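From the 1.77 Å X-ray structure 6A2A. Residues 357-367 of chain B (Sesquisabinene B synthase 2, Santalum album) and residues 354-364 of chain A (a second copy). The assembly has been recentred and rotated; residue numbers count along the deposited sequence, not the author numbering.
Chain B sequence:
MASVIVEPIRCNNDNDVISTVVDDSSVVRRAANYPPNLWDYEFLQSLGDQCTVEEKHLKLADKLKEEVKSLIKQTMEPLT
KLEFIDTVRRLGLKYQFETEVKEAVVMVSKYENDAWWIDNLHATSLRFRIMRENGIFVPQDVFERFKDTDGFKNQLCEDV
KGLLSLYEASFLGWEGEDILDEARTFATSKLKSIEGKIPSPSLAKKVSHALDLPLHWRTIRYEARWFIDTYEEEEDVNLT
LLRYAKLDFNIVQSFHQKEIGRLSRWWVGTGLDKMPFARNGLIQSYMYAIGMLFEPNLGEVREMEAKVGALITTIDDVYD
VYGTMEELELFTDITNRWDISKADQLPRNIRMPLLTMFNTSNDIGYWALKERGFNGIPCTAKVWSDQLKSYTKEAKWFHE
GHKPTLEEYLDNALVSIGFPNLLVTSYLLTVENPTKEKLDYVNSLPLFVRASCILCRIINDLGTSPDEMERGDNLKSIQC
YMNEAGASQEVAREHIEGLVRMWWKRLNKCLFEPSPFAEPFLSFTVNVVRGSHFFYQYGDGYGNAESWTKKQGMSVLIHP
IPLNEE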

# COMPACT_ATOMS: atom_id res chain seq x y z
N MET B 357 0.66 -13.46 -7.29
CA MET B 357 2.03 -13.61 -7.78
C MET B 357 2.35 -12.62 -8.92
O MET B 357 3.41 -11.98 -8.91
CB MET B 357 2.25 -15.02 -8.32
CG MET B 357 3.61 -15.18 -9.00
SD MET B 357 3.60 -16.63 -10.08
CE MET B 357 2.41 -16.13 -11.31
N PHE B 358 1.46 -12.56 -9.85
CA PHE B 358 1.50 -11.63 -11.03
C PHE B 358 1.54 -10.17 -10.57
O PHE B 358 2.50 -9.43 -10.89
CB PHE B 358 0.26 -11.92 -11.87
CG PHE B 358 0.17 -11.15 -13.16
CD1 PHE B 358 1.00 -11.44 -14.22
CD2 PHE B 358 -0.76 -10.13 -13.29
CE1 PHE B 358 0.90 -10.73 -15.41
CE2 PHE B 358 -0.85 -9.41 -14.48
CZ PHE B 358 -0.03 -9.72 -15.53
N ASN B 359 0.54 -9.78 -9.75
CA ASN B 359 0.48 -8.40 -9.28
C ASN B 359 1.72 -8.02 -8.45
O ASN B 359 2.31 -6.92 -8.68
CB ASN B 359 -0.83 -8.13 -8.52
CG ASN B 359 -2.06 -8.22 -9.39
OD1 ASN B 359 -1.99 -8.27 -10.60
ND2 ASN B 359 -3.22 -8.24 -8.77
N THR B 360 2.20 -8.89 -7.54
CA THR B 360 3.30 -8.57 -6.72
C THR B 360 4.59 -8.57 -7.55
O THR B 360 5.45 -7.74 -7.34
CB THR B 360 3.39 -9.56 -5.53
OG1 THR B 360 2.31 -9.27 -4.63
CG2 THR B 360 4.70 -9.48 -4.80
N SER B 361 4.68 -9.44 -8.54
CA SER B 361 5.90 -9.46 -9.36
C SER B 361 5.97 -8.19 -10.20
O SER B 361 7.02 -7.64 -10.36
CB SER B 361 5.99 -10.67 -10.24
OG SER B 361 6.13 -11.87 -9.47
N ASN B 362 4.80 -7.75 -10.68
CA ASN B 362 4.67 -6.48 -11.39
C ASN B 362 5.06 -5.34 -10.47
O ASN B 362 5.81 -4.46 -10.88
CB ASN B 362 3.26 -6.34 -11.98
CG ASN B 362 3.05 -7.25 -13.17
OD1 ASN B 362 4.01 -7.62 -13.83
ND2 ASN B 362 1.81 -7.61 -13.45
N ASP B 363 4.57 -5.31 -9.21
CA ASP B 363 4.98 -4.31 -8.27
C ASP B 363 6.47 -4.23 -8.01
O ASP B 363 7.04 -3.17 -7.89
CB ASP B 363 4.26 -4.51 -6.92
CG ASP B 363 2.77 -4.18 -6.94
OD1 ASP B 363 2.28 -3.47 -7.86
OD2 ASP B 363 2.08 -4.64 -5.97
N ILE B 364 7.10 -5.39 -7.83
CA ILE B 364 8.51 -5.41 -7.46
C ILE B 364 9.34 -4.98 -8.68
O ILE B 364 10.23 -4.20 -8.56
CB ILE B 364 8.88 -6.83 -6.96
CG1 ILE B 364 8.30 -7.14 -5.58
CG2 ILE B 364 10.40 -7.01 -6.97
CD1 ILE B 364 8.37 -8.62 -5.25
N GLY B 365 8.98 -5.50 -9.83
CA GLY B 365 9.62 -5.07 -11.10
C GLY B 365 9.52 -3.56 -11.30
O GLY B 365 10.44 -2.89 -11.78
N TYR B 366 8.34 -3.03 -11.00
CA TYR B 366 8.09 -1.63 -11.13
C TYR B 366 8.92 -0.82 -10.14
O TYR B 366 9.47 0.25 -10.49
CB TYR B 366 6.58 -1.33 -10.98
CG TYR B 366 6.28 0.12 -11.14
CD1 TYR B 366 6.41 1.01 -10.10
CD2 TYR B 366 5.92 0.62 -12.37
CE1 TYR B 366 6.19 2.37 -10.28
CE2 TYR B 366 5.74 1.97 -12.56
CZ TYR B 366 5.79 2.84 -11.52
OH TYR B 366 5.56 4.15 -11.76
N TRP B 367 9.06 -1.31 -8.89
CA TRP B 367 9.88 -0.64 -7.92
C TRP B 367 11.31 -0.51 -8.47
O TRP B 367 11.98 0.50 -8.25
CB TRP B 367 9.89 -1.39 -6.56
CG TRP B 367 10.61 -0.69 -5.45
CD1 TRP B 367 10.02 0.04 -4.45
CD2 TRP B 367 12.03 -0.70 -5.15
NE1 TRP B 367 10.97 0.50 -3.57
CE2 TRP B 367 12.21 0.06 -3.98
CE3 TRP B 367 13.16 -1.22 -5.79
CZ2 TRP B 367 13.46 0.27 -3.40
CZ3 TRP B 367 14.39 -1.08 -5.18
CH2 TRP B 367 14.53 -0.32 -4.02
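Chain A 354-364: LLTMFNTSNDI

Residues 354-364 of chain A form a continuous α-helix, as do residues 357-367 of chain B, and both helices extend beyond these stretches. Their N-to-C directions differ by 153°, with a signed crossing angle of -153°, so chain A runs nearly antiparallel to chain B. The axes approach to 10.1 Å. Register is set by Asn359(B) and Asn359(A), whose CA atoms lie 6.7 Å apart; further along, CA of Tyr366(B) is 7.4 Å from CA of Leu355(A). The contacts around the asparagine pair recur in reciprocal form, with Asn359 of each chain against Asn362 of the other.

Asn359 and Asn362 of each chain adopt chi1 m and point CA-to-CB toward the partner helix. OD1 of Asn359(A) lies 3.3 Å from CB of Asn362(B), and OD1 of Asn359(B) lies 3.3 Å from CB of Asn362(A). Water 1 links the two Asn362 side chains, accepting from ND2 of Asn362(A) and from ND2 of Asn362(B), each at 3.0 Å, and lies 3.2 Å from OD1 of Asn359(A) and 3.3 Å from OD1 of Asn359(B). Beside this cluster, CZ of Phe358(A) meets CZ of Phe358(B) at 4.0 Å, and CE2 of Phe358(A) sits 3.6 Å from ND2 of Asn362(B), with the amide near the plane of the Phe358(A) ring at its edge.

The carboxylates of Asp363(A) and Asp363(B) come close, with OD2 of the former 4.6 Å from OD1 of the latter. Waters 4 and 5 bridge these like charges, each donating to both groups; water 4 lies 2.5 Å from OD2 of Asp363(A) and 2.7 Å from OD1 of Asp363(B).

Tyr366(B), chi1 t, reaches toward the N-terminal part of the chain A stretch. Its CD2 packs 3.6 Å from CB of Leu355(A), which lies at the ring edge, while its OH approaches OG1 of Thr356(A) to 2.8 Å.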

# COMPACT_ATOMS: atom_id res chain seq x y z
N LEU A 354 2.16 4.39 -17.51
CA LEU A 354 1.57 3.25 -18.16
C LEU A 354 1.52 2.07 -17.19
O LEU A 354 0.48 1.40 -17.03
CB LEU A 354 2.36 2.87 -19.41
CG LEU A 354 1.97 1.55 -20.07
CD1 LEU A 354 0.58 1.62 -20.61
CD2 LEU A 354 2.93 1.22 -21.21
N LEU A 355 2.65 1.76 -16.61
CA LEU A 355 2.73 0.57 -15.80
C LEU A 355 1.99 0.78 -14.48
O LEU A 355 1.48 -0.20 -13.88
CB LEU A 355 4.20 0.22 -15.53
CG LEU A 355 4.95 -0.33 -16.74
CD1 LEU A 355 6.44 -0.50 -16.43
CD2 LEU A 355 4.34 -1.63 -17.23
N THR A 356 1.89 2.02 -14.01
CA THR A 356 1.06 2.27 -12.83
C THR A 356 -0.42 2.07 -13.14
O THR A 356 -1.16 1.51 -12.35
CB THR A 356 1.38 3.63 -12.21
OG1 THR A 356 2.76 3.67 -11.81
CG2 THR A 356 0.46 3.91 -11.04
N MET A 357 -0.89 2.55 -14.29
CA MET A 357 -2.23 2.27 -14.74
C MET A 357 -2.51 0.77 -14.77
O MET A 357 -3.52 0.31 -14.28
CB MET A 357 -2.48 2.86 -16.14
CG MET A 357 -3.80 2.39 -16.78
SD MET A 357 -3.72 2.57 -18.57
CE MET A 357 -2.61 1.23 -18.99
N PHE A 358 -1.56 0.00 -15.34
CA PHE A 358 -1.69 -1.43 -15.47
C PHE A 358 -1.76 -2.10 -14.07
O PHE A 358 -2.67 -2.86 -13.82
CB PHE A 358 -0.49 -1.92 -16.29
CG PHE A 358 -0.44 -3.40 -16.56
CD1 PHE A 358 -1.27 -3.95 -17.50
CD2 PHE A 358 0.39 -4.24 -15.83
CE1 PHE A 358 -1.24 -5.30 -17.78
CE2 PHE A 358 0.42 -5.59 -16.11
CZ PHE A 358 -0.38 -6.10 -17.09
N ASN A 359 -0.83 -1.78 -13.20
CA ASN A 359 -0.68 -2.38 -11.87
C ASN A 359 -1.89 -2.03 -10.99
O ASN A 359 -2.46 -2.90 -10.31
CB ASN A 359 0.62 -2.02 -11.16
CG ASN A 359 1.85 -2.61 -11.81
OD1 ASN A 359 1.74 -3.45 -12.68
ND2 ASN A 359 3.01 -2.11 -11.45
N THR A 360 -2.34 -0.77 -11.03
CA THR A 360 -3.46 -0.36 -10.24
C THR A 360 -4.77 -0.99 -10.74
O THR A 360 -5.64 -1.42 -9.91
CB THR A 360 -3.51 1.17 -10.21
OG1 THR A 360 -2.37 1.67 -9.49
CG2 THR A 360 -4.78 1.67 -9.56
N SER A 361 -4.96 -1.04 -12.07
CA SER A 361 -6.14 -1.68 -12.65
C SER A 361 -6.21 -3.16 -12.25
O SER A 361 -7.26 -3.67 -11.95
CB SER A 361 -6.17 -1.52 -14.13
OG SER A 361 -6.30 -0.13 -14.41
N ASN A 362 -5.08 -3.84 -12.27
CA ASN A 362 -4.98 -5.23 -11.79
C ASN A 362 -5.29 -5.33 -10.29
O ASN A 362 -5.98 -6.29 -9.90
CB ASN A 362 -3.62 -5.82 -12.14
CG ASN A 362 -3.41 -5.99 -13.63
OD1 ASN A 362 -4.37 -6.12 -14.38
ND2 ASN A 362 -2.15 -6.04 -14.05
N ASP A 363 -4.75 -4.45 -9.45
CA ASP A 363 -5.08 -4.38 -8.06
C ASP A 363 -6.58 -4.20 -7.80
O ASP A 363 -7.20 -4.90 -6.97
CB ASP A 363 -4.31 -3.26 -7.34
CG ASP A 363 -2.83 -3.53 -7.16
OD1 ASP A 363 -2.39 -4.71 -7.27
OD2 ASP A 363 -2.08 -2.55 -6.83
N ILE A 364 -7.21 -3.29 -8.54
CA ILE A 364 -8.65 -3.00 -8.35
C ILE A 364 -9.48 -4.20 -8.79
O ILE A 364 -10.40 -4.62 -8.08
CB ILE A 364 -9.04 -1.71 -9.09
CG1 ILE A 364 -8.38 -0.52 -8.39
CG2 ILE A 364 -10.55 -1.54 -9.15
CD1 ILE A 364 -8.51 0.83 -9.07
O HOH W 1 -0.11 -5.94 -11.92
O HOH W 2 -0.10 -4.80 -9.48
O HOH W 3 3.48 -0.83 -8.55
O HOH W 4 0.18 -1.78 -7.55
O HOH W 5 -0.39 -5.76 -5.90
O HOH W 6 -3.57 -6.98 -5.91